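Local coordinates for TT1696 protein (Thermus thermophilus, PDB 1UFB) that is of unknown function but adopts the HEPN fold and may bind DNA, at residues A33-A38 / K84-T89. Sequence-based numbering, arbitrary orientation.
Sequences AAQQAA and KYYIPT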
loop_
_atom_site.group_PDB
_atom_site.type_symbol
_atom_site.label_atom_id
_atom_site.label_comp_id
_atom_site.label_asym_id
_atom_site.label_seq_id
_atom_site.Cartn_x
_atom_site.Cartn_y
_atom_site.Cartn_z
ATOM N N ALA A 33 3.760 -3.881 3.722
ATOM C CA ALA A 33 3.590 -5.100 2.959
ATOM C C ALA A 33 3.356 -6.272 3.904
ATOM O O ALA A 33 2.606 -7.139 3.577
ATOM C CB ALA A 33 4.820 -5.339 1.976
ATOM N N ALA A 34 3.960 -6.287 5.094
ATOM C CA ALA A 34 3.716 -7.374 6.032
ATOM C C ALA A 34 2.267 -7.304 6.538
ATOM O O ALA A 34 1.561 -8.326 6.679
ATOM C CB ALA A 34 4.706 -7.279 7.235
ATOM N N GLN A 35 1.810 -6.106 6.890
ATOM C CA GLN A 35 0.385 -6.029 7.319
ATOM C C GLN A 35 -0.522 -6.521 6.125
ATOM O O GLN A 35 -1.543 -7.201 6.355
ATOM C CB GLN A 35 0.008 -4.556 7.671
ATOM C CG GLN A 35 -1.488 -4.315 8.057
ATOM C CD GLN A 35 -2.443 -4.260 6.821
ATOM O OE1 GLN A 35 -2.015 -3.955 5.715
ATOM N NE2 GLN A 35 -3.783 -4.512 7.051
ATOM N N GLN A 36 -0.145 -6.175 4.889
ATOM C CA GLN A 36 -0.950 -6.563 3.733
ATOM C C GLN A 36 -0.938 -8.081 3.535
ATOM O O GLN A 36 -1.949 -8.674 3.090
ATOM C CB GLN A 36 -0.439 -5.851 2.463
ATOM C CG GLN A 36 -0.823 -4.371 2.378
ATOM C CD GLN A 36 -2.330 -4.211 2.126
ATOM O OE1 GLN A 36 -3.185 -3.963 3.066
ATOM N NE2 GLN A 36 -2.686 -4.354 0.863
ATOM N N ALA A 37 0.218 -8.716 3.843
ATOM C CA ALA A 37 0.290 -10.192 3.747
ATOM C C ALA A 37 -0.684 -10.776 4.756
ATOM O O ALA A 37 -1.473 -11.671 4.420
ATOM C CB ALA A 37 1.695 -10.692 4.070
ATOM N N ALA A 38 -0.630 -10.266 5.991
ATOM C CA ALA A 38 -1.526 -10.799 7.024
ATOM C C ALA A 38 -3.002 -10.607 6.689
ATOM O O ALA A 38 -3.849 -11.498 6.864
ATOM C CB ALA A 38 -1.224 -10.147 8.406
ATOM N N LYS A 84 -0.975 -1.259 13.288
ATOM C CA LYS A 84 -0.391 0.077 13.260
ATOM C C LYS A 84 0.435 0.307 12.006
ATOM O O LYS A 84 1.010 1.385 11.849
ATOM C CB LYS A 84 0.555 0.267 14.425
ATOM C CG LYS A 84 -0.112 -0.024 15.748
ATOM C CD LYS A 84 -1.345 0.858 15.952
ATOM C CE LYS A 84 -1.487 1.122 17.449
ATOM N NZ LYS A 84 -0.161 0.829 18.118
ATOM N N TYR A 85 0.522 -0.682 11.114
ATOM C CA TYR A 85 1.341 -0.493 9.891
ATOM C C TYR A 85 0.527 -0.225 8.621
ATOM O O TYR A 85 1.130 -0.076 7.551
ATOM C CB TYR A 85 2.255 -1.706 9.652
ATOM C CG TYR A 85 3.255 -1.937 10.804
ATOM C CD1 TYR A 85 3.712 -3.230 11.122
ATOM C CD2 TYR A 85 3.754 -0.861 11.530
ATOM C CE1 TYR A 85 4.666 -3.456 12.158
ATOM C CE2 TYR A 85 4.726 -1.072 12.566
ATOM C CZ TYR A 85 5.164 -2.378 12.858
ATOM O OH TYR A 85 6.141 -2.642 13.810
ATOM N N TYR A 86 -0.812 -0.233 8.713
ATOM C CA TYR A 86 -1.590 0.010 7.512
ATOM C C TYR A 86 -1.497 1.497 7.053
ATOM O O TYR A 86 -1.167 1.797 5.907
ATOM C CB TYR A 86 -3.050 -0.443 7.722
ATOM C CG TYR A 86 -3.925 -0.101 6.544
ATOM C CD1 TYR A 86 -3.737 -0.723 5.290
ATOM C CD2 TYR A 86 -4.853 0.975 6.647
ATOM C CE1 TYR A 86 -4.486 -0.249 4.122
ATOM C CE2 TYR A 86 -5.546 1.438 5.555
ATOM C CZ TYR A 86 -5.374 0.834 4.308
ATOM O OH TYR A 86 -6.166 1.326 3.316
ATOM N N ILE A 87 -1.736 2.426 7.961
ATOM C CA ILE A 87 -1.680 3.823 7.600
ATOM C C ILE A 87 -0.368 4.596 7.955
ATOM O O ILE A 87 0.206 5.251 7.083
ATOM C CB ILE A 87 -2.980 4.602 8.166
ATOM C CG1 ILE A 87 -4.118 4.484 7.107
ATOM C CG2 ILE A 87 -2.680 6.151 8.359
ATOM C CD1 ILE A 87 -5.613 4.779 7.606
ATOM N N PRO A 88 0.142 4.480 9.205
ATOM C CA PRO A 88 1.365 5.197 9.631
ATOM C C PRO A 88 2.626 4.967 8.844
ATOM O O PRO A 88 3.507 5.811 8.810
ATOM C CB PRO A 88 1.504 4.822 11.139
ATOM C CG PRO A 88 -0.025 4.654 11.566
ATOM C CD PRO A 88 -0.488 3.782 10.347
ATOM N N THR A 89 2.727 3.839 8.179
ATOM C CA THR A 89 3.906 3.576 7.373
ATOM C C THR A 89 3.969 4.410 6.101
ATOM O O THR A 89 4.996 4.497 5.475
ATOM C CB THR A 89 3.924 2.111 6.964
ATOM O OG1 THR A 89 2.603 1.733 6.470
ATOM C CG2 THR A 89 4.245 1.241 8.189
#
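Gln35, on helix 27-48, meets both Tyr85 and Tyr86 of the loop that follows helix 73-83. Its CB rests against Tyr85 at 4.1 Å, CB to CB. With CG anti to the backbone N (chi1 176°) and a bend at chi2, the chain swings its amide across toward the Tyr86 CB and ring edge, where OE1 stands 3.7 Å from Tyr86 CD1, near the ring plane; amide and ring are inclined by 62°. A glutamine suits this buried place because its methylenes pack against tyrosine carbon while NE2 hydrogen-bonds Glu39 OE1 one turn further along the helix and makes a weak bond to the His56 carbonyl. With only an alanine here, Glu39 would probably lose its amide partner, and a gap would be likely beside the Tyr86 CB and ring edge. The fold is the all-helical HEPN bundle, and here a loop closes over one of its long helices: the ring of Tyr85 leads off past Cys31 to Ala112 of helix 106-126, with Glu108 and Tyr104 also beside it. Next along the helix, Gln36 has a chain long enough to bring its bent end to the edge of the same Tyr86 ring. A broad aromatic suits that position, since it meets both glutamines at its edge and also stacks on His56, forms a cation-pi contact with Arg90 and packs against Tyr86 of the second subunit. The loop's own turn is tied by Thr89, whose OG1 donates to Tyr85 O at 2.6 Å from above the carbonyl plane; threonine supplies a hydroxyl close to the backbone, within reach of the carbonyl four residues earlier.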